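Local structure of hypothetical protein (Sus scrofa, 3WOC) at residues G75-F80 with T100-F105. The protein is a prostate-derived, heparin-binding glycoprotein of boar sperm with a jacalin-like lectin fold, whose precise molecular role remains uncertain. Numbering follows the deposited sequence.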
ATOM      1  N   GLY A  75      -8.933   4.350  -3.808  1.00 29.98           N
ATOM      2  CA  GLY A  75      -8.460   3.407  -4.809  1.00 29.56           C
ATOM      3  C   GLY A  75      -9.519   2.840  -5.734  1.00 29.36           C
ATOM      4  O   GLY A  75     -10.710   3.134  -5.604  1.00 29.42           O
ATOM      5  N   ARG A  76      -9.062   2.028  -6.681  1.00 29.20           N
ATOM      6  CA  ARG A  76      -9.928   1.324  -7.620  1.00 29.26           C
ATOM      7  C   ARG A  76      -9.340  -0.053  -7.932  1.00 28.83           C
ATOM      8  O   ARG A  76      -8.124  -0.233  -7.904  1.00 28.81           O
ATOM      9  CB  ARG A  76     -10.120   2.132  -8.911  1.00 29.46           C
ATOM     10  CG  ARG A  76     -10.931   3.408  -8.735  1.00 30.92           C
ATOM     11  CD  ARG A  76     -11.479   3.922 -10.048  1.00 33.91           C
ATOM     12  NE  ARG A  76     -12.326   5.098  -9.857  1.00 36.05           N
ATOM     13  CZ  ARG A  76     -13.620   5.059  -9.535  1.00 37.65           C
ATOM     14  NH1 ARG A  76     -14.238   3.897  -9.359  1.00 38.28           N
ATOM     15  NH2 ARG A  76     -14.299   6.190  -9.387  1.00 37.94           N
ATOM     16  N   TYR A  77     -10.211  -1.014  -8.225  1.00 28.46           N
ATOM     17  CA  TYR A  77      -9.798  -2.390  -8.496  1.00 28.13           C
ATOM     18  C   TYR A  77     -10.740  -3.086  -9.471  1.00 27.89           C
ATOM     19  O   TYR A  77     -11.900  -2.691  -9.631  1.00 27.61           O
ATOM     20  CB  TYR A  77      -9.723  -3.202  -7.191  1.00 28.26           C
ATOM     21  CG  TYR A  77     -11.024  -3.239  -6.415  1.00 28.34           C
ATOM     22  CD1 TYR A  77     -11.268  -2.331  -5.386  1.00 28.56           C
ATOM     23  CD2 TYR A  77     -12.018  -4.172  -6.721  1.00 28.37           C
ATOM     24  CE1 TYR A  77     -12.470  -2.352  -4.672  1.00 28.92           C
ATOM     25  CE2 TYR A  77     -13.223  -4.199  -6.024  1.00 28.78           C
ATOM     26  CZ  TYR A  77     -13.441  -3.289  -4.996  1.00 29.06           C
ATOM     27  OH  TYR A  77     -14.628  -3.318  -4.297  1.00 29.15           O
ATOM     28  N   ARG A  78     -10.226  -4.122 -10.123  1.00 27.64           N
ATOM     29  CA  ARG A  78     -11.061  -5.071 -10.849  1.00 27.50           C
ATOM     30  C   ARG A  78     -10.768  -6.444 -10.241  1.00 27.02           C
ATOM     31  O   ARG A  78     -11.086  -6.670  -9.073  1.00 27.12           O
ATOM     32  CB  ARG A  78     -10.792  -5.007 -12.356  1.00 27.49           C
ATOM     33  CG  ARG A  78     -11.010  -3.610 -12.961  1.00 27.89           C
ATOM     34  CD  ARG A  78     -10.981  -3.624 -14.476  1.00 28.02           C
ATOM     35  NE  ARG A  78     -12.188  -4.248 -15.018  1.00 29.45           N
ATOM     36  CZ  ARG A  78     -12.399  -4.509 -16.305  1.00 29.29           C
ATOM     37  NH1 ARG A  78     -11.483  -4.216 -17.219  1.00 29.25           N
ATOM     38  NH2 ARG A  78     -13.536  -5.079 -16.675  1.00 29.63           N
ATOM     39  N   THR A  79     -10.157  -7.346 -11.006  1.00 26.49           N
ATOM     40  CA  THR A  79      -9.585  -8.568 -10.437  1.00 25.85           C
ATOM     41  C   THR A  79      -8.368  -8.192  -9.591  1.00 25.50           C
ATOM     42  O   THR A  79      -8.159  -8.733  -8.504  1.00 25.27           O
ATOM     43  CB  THR A  79      -9.165  -9.574 -11.535  1.00 25.70           C
ATOM     44  OG1 THR A  79     -10.319  -9.997 -12.266  1.00 25.73           O
ATOM     45  CG2 THR A  79      -8.487 -10.795 -10.936  1.00 25.43           C
ATOM     46  N   PHE A  80      -7.576  -7.256 -10.108  1.00 25.21           N
ATOM     47  CA  PHE A  80      -6.364  -6.789  -9.446  1.00 24.93           C
ATOM     48  C   PHE A  80      -6.543  -5.353  -8.980  1.00 24.85           C
ATOM     49  O   PHE A  80      -7.362  -4.612  -9.527  1.00 24.98           O
ATOM     50  CB  PHE A  80      -5.163  -6.875 -10.392  1.00 24.68           C
ATOM     51  CG  PHE A  80      -4.907  -8.253 -10.933  1.00 24.70           C
ATOM     52  CD1 PHE A  80      -4.149  -9.169 -10.213  1.00 24.30           C
ATOM     53  CD2 PHE A  80      -5.416  -8.633 -12.172  1.00 24.51           C
ATOM     54  CE1 PHE A  80      -3.915 -10.447 -10.708  1.00 23.94           C
ATOM     55  CE2 PHE A  80      -5.189  -9.906 -12.675  1.00 24.20           C
ATOM     56  CZ  PHE A  80      -4.434 -10.816 -11.941  1.00 24.14           C
ATOM     57  N   THR A 100      -9.437   2.441 -12.927  1.00 37.19           N
ATOM     58  CA  THR A 100     -10.487   1.588 -13.490  1.00 36.75           C
ATOM     59  C   THR A 100     -11.091   0.674 -12.430  1.00 36.26           C
ATOM     60  O   THR A 100     -10.382   0.153 -11.570  1.00 36.32           O
ATOM     61  CB  THR A 100      -9.964   0.710 -14.653  1.00 36.79           C
ATOM     62  OG1 THR A 100      -8.925   1.400 -15.356  1.00 36.93           O
ATOM     63  CG2 THR A 100     -11.094   0.370 -15.622  1.00 37.03           C
ATOM     64  N   GLY A 101     -12.406   0.490 -12.500  1.00 35.73           N
ATOM     65  CA  GLY A 101     -13.094  -0.483 -11.664  1.00 35.16           C
ATOM     66  C   GLY A 101     -13.888   0.097 -10.515  1.00 34.69           C
ATOM     67  O   GLY A 101     -14.189   1.290 -10.492  1.00 34.60           O
ATOM     68  N   LYS A 102     -14.231  -0.767  -9.562  1.00 34.24           N
ATOM     69  CA  LYS A 102     -14.972  -0.365  -8.374  1.00 33.95           C
ATOM     70  C   LYS A 102     -14.098   0.546  -7.524  1.00 33.37           C
ATOM     71  O   LYS A 102     -12.900   0.304  -7.373  1.00 33.22           O
ATOM     72  CB  LYS A 102     -15.414  -1.587  -7.551  1.00 34.11           C
ATOM     73  CG  LYS A 102     -15.902  -2.797  -8.359  1.00 35.04           C
ATOM     74  CD  LYS A 102     -17.167  -2.495  -9.154  1.00 36.80           C
ATOM     75  CE  LYS A 102     -17.596  -3.688  -9.997  1.00 37.79           C
ATOM     76  NZ  LYS A 102     -18.312  -4.725  -9.197  1.00 38.52           N
ATOM     77  N   GLY A 103     -14.704   1.598  -6.988  1.00 32.82           N
ATOM     78  CA  GLY A 103     -13.994   2.543  -6.134  1.00 32.05           C
ATOM     79  C   GLY A 103     -14.100   2.169  -4.670  1.00 31.60           C
ATOM     80  O   GLY A 103     -15.066   1.524  -4.253  1.00 31.34           O
ATOM     81  N   PHE A 104     -13.090   2.564  -3.900  1.00 31.15           N
ATOM     82  CA  PHE A 104     -13.101   2.405  -2.448  1.00 30.85           C
ATOM     83  C   PHE A 104     -12.382   3.561  -1.745  1.00 30.72           C
ATOM     84  O   PHE A 104     -11.560   4.249  -2.351  1.00 30.52           O
ATOM     85  CB  PHE A 104     -12.534   1.034  -2.023  1.00 30.69           C
ATOM     86  CG  PHE A 104     -11.033   0.903  -2.152  1.00 30.43           C
ATOM     87  CD1 PHE A 104     -10.467   0.312  -3.276  1.00 30.35           C
ATOM     88  CD2 PHE A 104     -10.188   1.341  -1.133  1.00 30.15           C
ATOM     89  CE1 PHE A 104      -9.086   0.171  -3.393  1.00 30.28           C
ATOM     90  CE2 PHE A 104      -8.802   1.208  -1.241  1.00 30.09           C
ATOM     91  CZ  PHE A 104      -8.251   0.623  -2.372  1.00 30.16           C
ATOM     92  N   PHE A 105     -12.707   3.765  -0.470  1.00 30.73           N
ATOM     93  CA  PHE A 105     -12.064   4.792   0.345  1.00 30.67           C
ATOM     94  C   PHE A 105     -11.636   4.227   1.697  1.00 30.64           C
ATOM     95  O   PHE A 105     -12.449   3.676   2.439  1.00 30.58           O
ATOM     96  CB  PHE A 105     -12.993   5.996   0.530  1.00 30.80           C
ATOM     97  CG  PHE A 105     -12.385   7.120   1.328  1.00 30.84           C
ATOM     98  CD1 PHE A 105     -11.382   7.917   0.784  1.00 30.84           C
ATOM     99  CD2 PHE A 105     -12.831   7.392   2.619  1.00 31.06           C
ATOM    100  CE1 PHE A 105     -10.823   8.961   1.519  1.00 31.16           C
ATOM    101  CE2 PHE A 105     -12.281   8.435   3.363  1.00 31.05           C
ATOM    102  CZ  PHE A 105     -11.276   9.220   2.811  1.00 30.92           C
TER
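Gly-75 and Phe-104, Arg-76 and Gly-103, and Tyr-77 and Lys-102 pair in antiparallel register where strand 102-106 forms the outer edge of one four-stranded sheet of the beta-prism, the fold of jacalin-like lectins. Two hydrogen-bonded pairs flank the non-hydrogen-bonded one. Gly-75 N donates to Phe-104 O and Phe-104 N returns a bond to Gly-75 O, each 3.0 Å long. Tyr-77 N donates to Lys-102 O at 3.1 Å, whereas the return bond from Lys-102 N to Tyr-77 O is weak.

On the face bearing Tyr-77, Lys-102 and Phe-104, the contacts are apolar. Phe-104 has CG between its backbone N and carbonyl carbon (chi1 74°), and its ring covers Gly-75, whose CA lies 3.9 Å from the ring centroid in a CH-pi contact. With no side chain on Gly-75, Phe-104 CE1 and CZ settle directly against its backbone, CE1 3.6 Å from Gly-75 CA. Lys-102 CB sits over one face of the Tyr-77 ring, while Phe-104 CD1 meets that ring at its edge, 3.5 Å from Tyr-77 CD1; the two aromatic planes are inclined at 33°. Beyond the pair, Phe-104 also touches Phe-132 of strand 127-135.

Across the other face, the Arg-76 chain runs extended from CG to NE, and NH1 donates a bent 2.8 Å hydrogen bond to Gly-101 O, which lies 24° out of the guanidinium plane.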